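Local coordinates for mandelate racemase/muconate lactonizing enzyme family protein (Sulfitobacter sp. NAS-14.1, PDB 3T4W) that probably catalyses a metal-dependent enolase-superfamily reaction on a carboxylate substrate, perhaps as a lyase, although its own substrate is not established, at residues D27-V32 / L395-P400; G140-E145 / I379-A384; L253-P258 / V274-A279. All blocks are in the same frame, centred on the assembly; numbering follows the deposited sequence.

Contact 1: D27-V32 / L395-P400; sequences DLEVIV and LARAHP
The guanidinium of Arg397 reaches back to the strand, where NH1 forms a salt bridge with OE1 of Glu29 at 2.6 Å. OE1 comes in at the edge of the guanidinium, but the carboxylate and guanidinium planes are turned 67° apart, so the two groups meet through one oxygen and one nitrogen and not flat against each other. Ile31 lies over one face of the same guanidinium, its CD1 3.4 Å from NH1 of Arg397. With its CG1 branch anti to the carbonyl carbon (chi1 -60°), Ile31 sends that arm across the arginine and leaves its CG2 4.2 Å from CB of Ala396. A serine here would probably take away the CD1 packing over that face and the partner of the Ala396 methyl, leaving the guanidinium freer to turn from Glu29. Further along, a water bridges the backbones, donating to O of Val32 and to O of Ala396. Behind this shell, Glu393 pairs with NE of Arg397, which would offset the like charges of Glu29 and Glu393, and Thr33 OG1 bonds to O of Ala396 and of His399. His399 turns ND1 back onto O of Leu395 at 3.1 Å, a nearly straight bond. The arrangement packs helix 393-398, which follows the barrel, on the strand outermost within this chain in the three-stranded antiparallel sheet of the enolase-type capping domain.

Contact 2: G140-E145 / I379-A384; sequences GGRMNE and ITAPTA
A single backbone bond carries this contact: Ala381 N donates to Glu145 O at 3.0 Å, nearly straight at 163°, while CB of Glu145 leaves its backbone away from the other segment. The methyl of Ala381 packs beside the bond. Its CB lies 3.6 Å from Glu145 O and 3.9 Å from Asn144 O, and it also meets the aliphatic part of Arg142, whose CG is 4.2 Å from CB of Ala381. The first torsion of Arg142 accounts for this: at chi1 -156° CG is swung opposite the backbone N, which makes this methylene the side-chain atom nearest the alanine. Thr380 adds its CG2, 4.0 Å from Glu145 O, beside the backbone. Arg142 itself is the centre of an inverse gamma turn, closed by Met143 N on Gly141 O, and this turn leads the loop into strand 146-152. The bond to Glu145 carries on the antiparallel pairing of strands 146-152 and 378-380, in which Ile379 pairs with Val147. Asn144 is anchored elsewhere, its ND2 giving bonds to the carbonyls of Ala347 and Ile350, and Tyr136 packs against both Arg142 and Ala381 while its OH bonds to Pro382 O. Asn91 of a second subunit bonds to N of Arg142. The chemistry is thus mostly main chain: the pairing probably rests on the N-H of Ala381 and the carbonyl of Glu145, with no charged group engaged across the two segments.

Contact 3: L253-P258 / V274-A279; sequences LWYEEP and VPIPVA
Over one face of the Trp254 indole sits the methyl of Ala279, a CH-pi contact with CB 4.0 Å from the centroid of the five-membered ring and 22° off its normal. The ring is brought under that methyl by chi1 81°, which sets CG of Trp254 between its own backbone N and carbonyl carbon; Tyr150 meets the indole edge-to-face. Tyr255 points to the opposite side of the sheet. One face of its ring takes CB of Pro258 from its own segment, its edge takes Val274 CG2, 4.4 Å from CD2 of Tyr255, and its CB packs against Ile276 CG2 at 3.6 Å. These rings flank two parallel strands, the beta-alpha-beta unit of the enolase-type barrel in which helix 264-273 makes the crossover. Three backbone bonds join the pair: Tyr255 N to Pro277 O at 2.9 Å, Ala279 N to Tyr255 O at 2.9 Å, and Glu257 N to Ala279 O at 2.8 Å. The middle one is the straightest at the hydrogen, 169°. On the helix side, Pro258 and Val278 meet through CD and CG1 at 3.7 Å, with Met267 of helix 264-273 lying against both. The OH of Tyr255 is satisfied by Ala240 O, whereas on the side of Ala279 the extended Glu256 chain puts OE1 onto Lys187 and Gln303, and Glu257, just past the strand, uses OE2 to pair with Arg283.

The chain begins with strand 25-33 of the capping domain, and its partner in contact 1 comes only at helix 393-398, so contact 1 closes the longest loop and encloses the other two. Within that span, the loop before strand 146-152 meets strand 378-380 in contact 2, bringing the start of the barrel sheet against its last strand. Contact 3 is innermost: a short local closure between strands 254-256 and 278-280, one beta-alpha-beta step. None of the loops cross. Contacts 2 and 3 reach the same sheet, their nearest atoms about 12 Å apart, and both touch the third subunit; contact 1 binds the C-terminal return to the capping domain.

Contact 1: D27-V32 / L395-P400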
loop_
_atom_site.group_PDB
_atom_site.type_symbol
_atom_site.label_atom_id
_atom_site.label_comp_id
_atom_site.label_asym_id
_atom_site.label_seq_id
_atom_site.Cartn_x
_atom_site.Cartn_y
_atom_site.Cartn_z
ATOM N N ASP A 27 -23.068 19.103 -43.197
ATOM C CA ASP A 27 -22.181 20.242 -43.418
ATOM C C ASP A 27 -21.338 20.634 -42.206
ATOM O O ASP A 27 -21.741 20.451 -41.052
ATOM C CB ASP A 27 -22.976 21.452 -43.900
ATOM C CG ASP A 27 -23.581 21.232 -45.261
ATOM O OD1 ASP A 27 -22.888 20.617 -46.105
ATOM O OD2 ASP A 27 -24.742 21.666 -45.477
ATOM N N LEU A 28 -20.165 21.190 -42.488
ATOM C CA LEU A 28 -19.286 21.684 -41.443
ATOM C C LEU A 28 -18.647 22.988 -41.867
ATOM O O LEU A 28 -18.043 23.074 -42.937
ATOM C CB LEU A 28 -18.193 20.663 -41.126
ATOM C CG LEU A 28 -16.881 21.292 -40.644
ATOM C CD1 LEU A 28 -16.945 21.594 -39.159
ATOM C CD2 LEU A 28 -15.696 20.396 -40.967
ATOM N N GLU A 29 -18.792 24.005 -41.026
ATOM C CA GLU A 29 -18.055 25.255 -41.191
ATOM C C GLU A 29 -17.199 25.525 -39.962
ATOM O O GLU A 29 -17.656 25.371 -38.825
ATOM C CB GLU A 29 -18.999 26.430 -41.444
ATOM C CG GLU A 29 -19.293 26.677 -42.915
ATOM C CD GLU A 29 -20.396 27.699 -43.119
ATOM O OE1 GLU A 29 -20.385 28.731 -42.419
ATOM O OE2 GLU A 29 -21.277 27.468 -43.976
ATOM N N VAL A 30 -15.951 25.910 -40.197
ATOM C CA VAL A 30 -15.050 26.290 -39.119
ATOM C C VAL A 30 -14.868 27.795 -39.145
ATOM O O VAL A 30 -14.655 28.383 -40.206
ATOM C CB VAL A 30 -13.668 25.611 -39.257
ATOM C CG1 VAL A 30 -12.662 26.258 -38.319
ATOM C CG2 VAL A 30 -13.778 24.126 -38.976
ATOM N N ILE A 31 -14.964 28.430 -37.986
ATOM C CA ILE A 31 -14.784 29.871 -37.932
ATOM C C ILE A 31 -13.874 30.248 -36.778
ATOM O O ILE A 31 -14.189 29.983 -35.618
ATOM C CB ILE A 31 -16.115 30.607 -37.752
ATOM C CG1 ILE A 31 -17.068 30.306 -38.912
ATOM C CG2 ILE A 31 -15.878 32.104 -37.608
ATOM C CD1 ILE A 31 -18.488 30.801 -38.661
ATOM N N VAL A 32 -12.745 30.864 -37.106
ATOM C CA VAL A 32 -11.825 31.360 -36.097
ATOM C C VAL A 32 -12.028 32.860 -35.882
ATOM O O VAL A 32 -11.816 33.668 -36.784
ATOM C CB VAL A 32 -10.371 31.074 -36.489
ATOM C CG1 VAL A 32 -9.418 31.699 -35.486
ATOM C CG2 VAL A 32 -10.149 29.577 -36.600
ATOM N N LEU A 395 -20.840 38.694 -36.981
ATOM C CA LEU A 395 -19.931 39.378 -36.061
ATOM C C LEU A 395 -18.606 38.630 -35.863
ATOM O O LEU A 395 -17.540 39.247 -35.809
ATOM C CB LEU A 395 -20.617 39.624 -34.715
ATOM C CG LEU A 395 -19.744 40.182 -33.587
ATOM C CD1 LEU A 395 -19.131 41.507 -33.985
ATOM C CD2 LEU A 395 -20.558 40.323 -32.308
ATOM N N ALA A 396 -18.678 37.305 -35.759
ATOM C CA ALA A 396 -17.487 36.466 -35.614
ATOM C C ALA A 396 -16.576 36.541 -36.837
ATOM O O ALA A 396 -15.347 36.611 -36.710
ATOM C CB ALA A 396 -17.883 35.020 -35.341
ATOM N N ARG A 397 -17.181 36.519 -38.021
ATOM C CA ARG A 397 -16.430 36.589 -39.274
ATOM C C ARG A 397 -15.802 37.961 -39.502
ATOM O O ARG A 397 -14.775 38.076 -40.171
ATOM C CB ARG A 397 -17.319 36.201 -40.454
ATOM C CG ARG A 397 -17.685 34.732 -40.472
ATOM C CD ARG A 397 -18.649 34.415 -41.594
ATOM N NE ARG A 397 -19.032 33.008 -41.594
ATOM C CZ ARG A 397 -18.313 32.038 -42.147
ATOM N NH1 ARG A 397 -18.742 30.784 -42.095
ATOM N NH2 ARG A 397 -17.166 32.321 -42.754
ATOM N N ALA A 398 -16.418 38.993 -38.931
ATOM C CA ALA A 398 -15.861 40.343 -38.956
ATOM C C ALA A 398 -14.622 40.475 -38.066
ATOM O O ALA A 398 -13.845 41.425 -38.202
ATOM C CB ALA A 398 -16.914 41.361 -38.552
ATOM N N HIS A 399 -14.431 39.531 -37.152
ATOM C CA HIS A 399 -13.263 39.575 -36.272
ATOM C C HIS A 399 -12.299 38.408 -36.487
ATOM O O HIS A 399 -12.114 37.575 -35.599
ATOM C CB HIS A 399 -13.686 39.670 -34.805
ATOM C CG HIS A 399 -14.260 41.001 -34.431
ATOM N ND1 HIS A 399 -15.609 41.277 -34.494
ATOM C CD2 HIS A 399 -13.665 42.138 -34.001
ATOM C CE1 HIS A 399 -15.822 42.522 -34.112
ATOM N NE2 HIS A 399 -14.659 43.068 -33.808
ATOM N N PRO A 400 -11.659 38.363 -37.667
ATOM C CA PRO A 400 -10.724 37.282 -37.985
ATOM C C PRO A 400 -9.491 37.374 -37.099
ATOM O O PRO A 400 -9.163 38.457 -36.598
ATOM C CB PRO A 400 -10.310 37.574 -39.438
ATOM C CG PRO A 400 -11.082 38.784 -39.867
ATOM C CD PRO A 400 -11.588 39.460 -38.645
HETATM O O HOH W 1 -13.591 35.139 -38.298
#

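Contact 2: G140-E145 / I379-A384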
loop_
_atom_site.group_PDB
_atom_site.type_symbol
_atom_site.label_atom_id
_atom_site.label_comp_id
_atom_site.label_asym_id
_atom_site.label_seq_id
_atom_site.Cartn_x
_atom_site.Cartn_y
_atom_site.Cartn_z
ATOM N N GLY A 140 -30.297 14.561 -17.924
ATOM C CA GLY A 140 -30.552 14.348 -16.508
ATOM C C GLY A 140 -31.551 15.315 -15.904
ATOM O O GLY A 140 -32.166 15.020 -14.877
ATOM N N GLY A 141 -31.702 16.475 -16.534
ATOM C CA GLY A 141 -32.738 17.414 -16.154
ATOM C C GLY A 141 -32.219 18.604 -15.385
ATOM O O GLY A 141 -31.020 18.735 -15.147
ATOM N N ARG A 142 -33.131 19.479 -14.984
ATOM C CA ARG A 142 -32.753 20.665 -14.231
ATOM C C ARG A 142 -32.464 20.349 -12.764
ATOM O O ARG A 142 -33.298 20.577 -11.885
ATOM C CB ARG A 142 -33.841 21.729 -14.335
ATOM C CG ARG A 142 -33.326 23.135 -14.114
ATOM C CD ARG A 142 -34.474 24.113 -14.095
ATOM N NE ARG A 142 -35.490 23.718 -13.125
ATOM C CZ ARG A 142 -36.747 24.137 -13.165
ATOM N NH1 ARG A 142 -37.139 24.957 -14.134
ATOM N NH2 ARG A 142 -37.610 23.731 -12.244
ATOM N N MET A 143 -31.273 19.820 -12.514
ATOM C CA MET A 143 -30.809 19.557 -11.165
ATOM C C MET A 143 -30.594 20.878 -10.435
ATOM O O MET A 143 -30.735 20.962 -9.218
ATOM C CB MET A 143 -29.491 18.787 -11.223
ATOM C CG MET A 143 -28.976 18.350 -9.875
ATOM S SD MET A 143 -30.012 17.058 -9.170
ATOM C CE MET A 143 -30.045 17.629 -7.480
ATOM N N ASN A 144 -30.250 21.911 -11.195
ATOM C CA ASN A 144 -29.939 23.210 -10.619
ATOM C C ASN A 144 -30.662 24.343 -11.336
ATOM O O ASN A 144 -30.521 24.517 -12.548
ATOM C CB ASN A 144 -28.424 23.441 -10.646
ATOM C CG ASN A 144 -27.657 22.343 -9.923
ATOM O OD1 ASN A 144 -27.765 22.187 -8.704
ATOM N ND2 ASN A 144 -26.887 21.571 -10.674
ATOM N N GLU A 145 -31.437 25.118 -10.592
ATOM C CA GLU A 145 -32.138 26.237 -11.200
ATOM C C GLU A 145 -31.145 27.339 -11.558
ATOM O O GLU A 145 -31.256 27.972 -12.609
ATOM C CB GLU A 145 -33.250 26.753 -10.282
ATOM C CG GLU A 145 -34.194 25.648 -9.829
ATOM C CD GLU A 145 -35.550 26.161 -9.380
ATOM O OE1 GLU A 145 -36.281 25.398 -8.708
ATOM O OE2 GLU A 145 -35.889 27.320 -9.702
ATOM N N ILE A 379 -25.914 32.236 -12.745
ATOM C CA ILE A 379 -26.445 32.004 -14.077
ATOM C C ILE A 379 -27.692 31.133 -14.004
ATOM O O ILE A 379 -27.665 30.040 -13.439
ATOM C CB ILE A 379 -25.409 31.355 -15.015
ATOM C CG1 ILE A 379 -24.086 32.124 -14.984
ATOM C CG2 ILE A 379 -25.943 31.310 -16.432
ATOM C CD1 ILE A 379 -23.116 31.665 -13.892
ATOM N N THR A 380 -28.785 31.628 -14.576
ATOM C CA THR A 380 -30.053 30.912 -14.569
ATOM C C THR A 380 -30.089 29.893 -15.702
ATOM O O THR A 380 -29.614 30.172 -16.804
ATOM C CB THR A 380 -31.234 31.890 -14.713
ATOM O OG1 THR A 380 -31.169 32.868 -13.668
ATOM C CG2 THR A 380 -32.559 31.153 -14.628
ATOM N N ALA A 381 -30.637 28.711 -15.428
ATOM C CA ALA A 381 -30.689 27.648 -16.427
ATOM C C ALA A 381 -31.401 28.147 -17.674
ATOM O O ALA A 381 -32.555 28.569 -17.605
ATOM C CB ALA A 381 -31.399 26.425 -15.871
ATOM N N PRO A 382 -30.715 28.108 -18.821
ATOM C CA PRO A 382 -31.323 28.655 -20.034
ATOM C C PRO A 382 -32.641 27.950 -20.323
ATOM O O PRO A 382 -32.866 26.847 -19.828
ATOM C CB PRO A 382 -30.282 28.355 -21.120
ATOM C CG PRO A 382 -28.988 28.206 -20.381
ATOM C CD PRO A 382 -29.361 27.583 -19.062
ATOM N N THR A 383 -33.494 28.585 -21.119
ATOM C CA THR A 383 -34.845 28.093 -21.360
ATOM C C THR A 383 -35.088 27.663 -22.808
ATOM O O THR A 383 -35.844 26.720 -23.067
ATOM C CB THR A 383 -35.869 29.155 -20.964
ATOM O OG1 THR A 383 -36.134 29.043 -19.562
ATOM C CG2 THR A 383 -37.152 28.970 -21.734
ATOM N N ALA A 384 -34.443 28.355 -23.742
ATOM C CA ALA A 384 -34.598 28.079 -25.165
ATOM C C ALA A 384 -33.994 26.734 -25.552
ATOM O O ALA A 384 -33.245 26.132 -24.781
ATOM C CB ALA A 384 -33.975 29.196 -25.990
#

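Contact 3: L253-P258 / V274-A279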
loop_
_atom_site.group_PDB
_atom_site.type_symbol
_atom_site.label_atom_id
_atom_site.label_comp_id
_atom_site.label_asym_id
_atom_site.label_seq_id
_atom_site.Cartn_x
_atom_site.Cartn_y
_atom_site.Cartn_z
ATOM N N LEU A 253 -10.051 28.614 -1.178
ATOM C CA LEU A 253 -10.926 27.536 -1.428
ATOM C C LEU A 253 -10.330 26.433 -2.296
ATOM O O LEU A 253 -10.597 25.295 -2.090
ATOM C CB LEU A 253 -12.169 28.068 -2.094
ATOM C CG LEU A 253 -13.292 27.110 -2.436
ATOM C CD1 LEU A 253 -14.534 27.783 -2.297
ATOM C CD2 LEU A 253 -13.251 26.389 -3.732
ATOM N N TRP A 254 -9.592 26.821 -3.316
ATOM C CA TRP A 254 -8.809 25.922 -4.115
ATOM C C TRP A 254 -7.406 26.457 -4.418
ATOM O O TRP A 254 -7.150 27.577 -4.298
ATOM C CB TRP A 254 -9.558 25.385 -5.366
ATOM C CG TRP A 254 -9.626 26.250 -6.564
ATOM C CD1 TRP A 254 -8.626 26.918 -7.127
ATOM C CD2 TRP A 254 -10.757 26.512 -7.341
ATOM N NE1 TRP A 254 -9.038 27.590 -8.176
ATOM C CE2 TRP A 254 -10.360 27.354 -8.355
ATOM C CE3 TRP A 254 -12.077 26.128 -7.277
ATOM C CZ2 TRP A 254 -11.239 27.843 -9.293
ATOM C CZ3 TRP A 254 -12.944 26.624 -8.202
ATOM C CH2 TRP A 254 -12.528 27.462 -9.197
ATOM N N TYR A 255 -6.515 25.543 -4.726
ATOM C CA TYR A 255 -5.184 25.765 -5.179
ATOM C C TYR A 255 -5.175 25.036 -6.518
ATOM O O TYR A 255 -5.250 23.862 -6.567
ATOM C CB TYR A 255 -4.231 25.134 -4.163
ATOM C CG TYR A 255 -2.738 25.336 -4.327
ATOM C CD1 TYR A 255 -2.221 26.367 -5.032
ATOM C CD2 TYR A 255 -1.859 24.457 -3.768
ATOM C CE1 TYR A 255 -0.883 26.527 -5.156
ATOM C CE2 TYR A 255 -0.547 24.604 -3.878
ATOM C CZ TYR A 255 -0.047 25.646 -4.567
ATOM O OH TYR A 255 1.277 25.774 -4.665
ATOM N N GLU A 256 -5.132 25.793 -7.594
ATOM C CA GLU A 256 -5.294 25.306 -8.950
ATOM C C GLU A 256 -4.010 24.961 -9.611
ATOM O O GLU A 256 -3.087 25.656 -9.462
ATOM C CB GLU A 256 -5.969 26.347 -9.795
ATOM C CG GLU A 256 -6.368 25.867 -11.123
ATOM C CD GLU A 256 -7.190 26.827 -11.885
ATOM O OE1 GLU A 256 -8.193 27.242 -11.397
ATOM O OE2 GLU A 256 -6.843 27.152 -12.996
ATOM N N GLU A 257 -3.985 23.874 -10.358
ATOM C CA GLU A 257 -2.783 23.425 -11.065
ATOM C C GLU A 257 -1.491 23.809 -10.359
ATOM O O GLU A 257 -0.734 24.636 -10.857
ATOM C CB GLU A 257 -2.757 23.969 -12.492
ATOM C CG GLU A 257 -3.766 23.309 -13.415
ATOM C CD GLU A 257 -3.511 23.622 -14.877
ATOM O OE1 GLU A 257 -3.316 24.816 -15.214
ATOM O OE2 GLU A 257 -3.508 22.669 -15.688
ATOM N N PRO A 258 -1.238 23.214 -9.190
ATOM C CA PRO A 258 0.003 23.499 -8.463
ATOM C C PRO A 258 1.236 23.137 -9.296
ATOM O O PRO A 258 2.247 23.838 -9.234
ATOM C CB PRO A 258 -0.114 22.597 -7.220
ATOM C CG PRO A 258 -1.147 21.556 -7.605
ATOM C CD PRO A 258 -2.123 22.318 -8.427
ATOM N N VAL A 274 -0.367 19.946 1.713
ATOM C CA VAL A 274 -0.907 21.284 1.924
ATOM C C VAL A 274 -2.353 21.170 2.402
ATOM O O VAL A 274 -3.039 20.199 2.086
ATOM C CB VAL A 274 -0.861 22.142 0.619
ATOM C CG1 VAL A 274 0.528 22.090 -0.033
ATOM C CG2 VAL A 274 -1.937 21.695 -0.372
ATOM N N PRO A 275 -2.822 22.154 3.181
ATOM C CA PRO A 275 -4.203 22.129 3.678
ATOM C C PRO A 275 -5.236 22.526 2.620
ATOM O O PRO A 275 -6.418 22.251 2.825
ATOM C CB PRO A 275 -4.200 23.180 4.797
ATOM C CG PRO A 275 -2.766 23.490 5.061
ATOM C CD PRO A 275 -2.052 23.254 3.769
ATOM N N ILE A 276 -4.810 23.156 1.523
ATOM C CA ILE A 276 -5.756 23.643 0.514
ATOM C C ILE A 276 -6.255 22.534 -0.410
ATOM O O ILE A 276 -5.480 21.700 -0.876
ATOM C CB ILE A 276 -5.162 24.782 -0.365
ATOM C CG1 ILE A 276 -4.368 25.776 0.476
ATOM C CG2 ILE A 276 -6.243 25.497 -1.171
ATOM C CD1 ILE A 276 -2.883 25.641 0.268
ATOM N N PRO A 277 -7.568 22.522 -0.681
ATOM C CA PRO A 277 -8.093 21.621 -1.707
ATOM C C PRO A 277 -7.420 21.911 -3.045
ATOM O O PRO A 277 -7.272 23.077 -3.429
ATOM C CB PRO A 277 -9.576 22.001 -1.778
ATOM C CG PRO A 277 -9.874 22.614 -0.438
ATOM C CD PRO A 277 -8.624 23.330 -0.049
ATOM N N VAL A 278 -7.015 20.861 -3.747
ATOM C CA VAL A 278 -6.392 21.028 -5.051
ATOM C C VAL A 278 -7.397 20.924 -6.213
ATOM O O VAL A 278 -8.212 20.003 -6.264
ATOM C CB VAL A 278 -5.258 20.017 -5.248
ATOM C CG1 VAL A 278 -4.586 20.235 -6.590
ATOM C CG2 VAL A 278 -4.245 20.145 -4.120
ATOM N N ALA A 279 -7.329 21.883 -7.134
ATOM C CA ALA A 279 -8.149 21.870 -8.342
ATOM C C ALA A 279 -7.253 21.735 -9.562
ATOM O O ALA A 279 -6.189 22.351 -9.629
ATOM C CB ALA A 279 -9.001 23.137 -8.442
#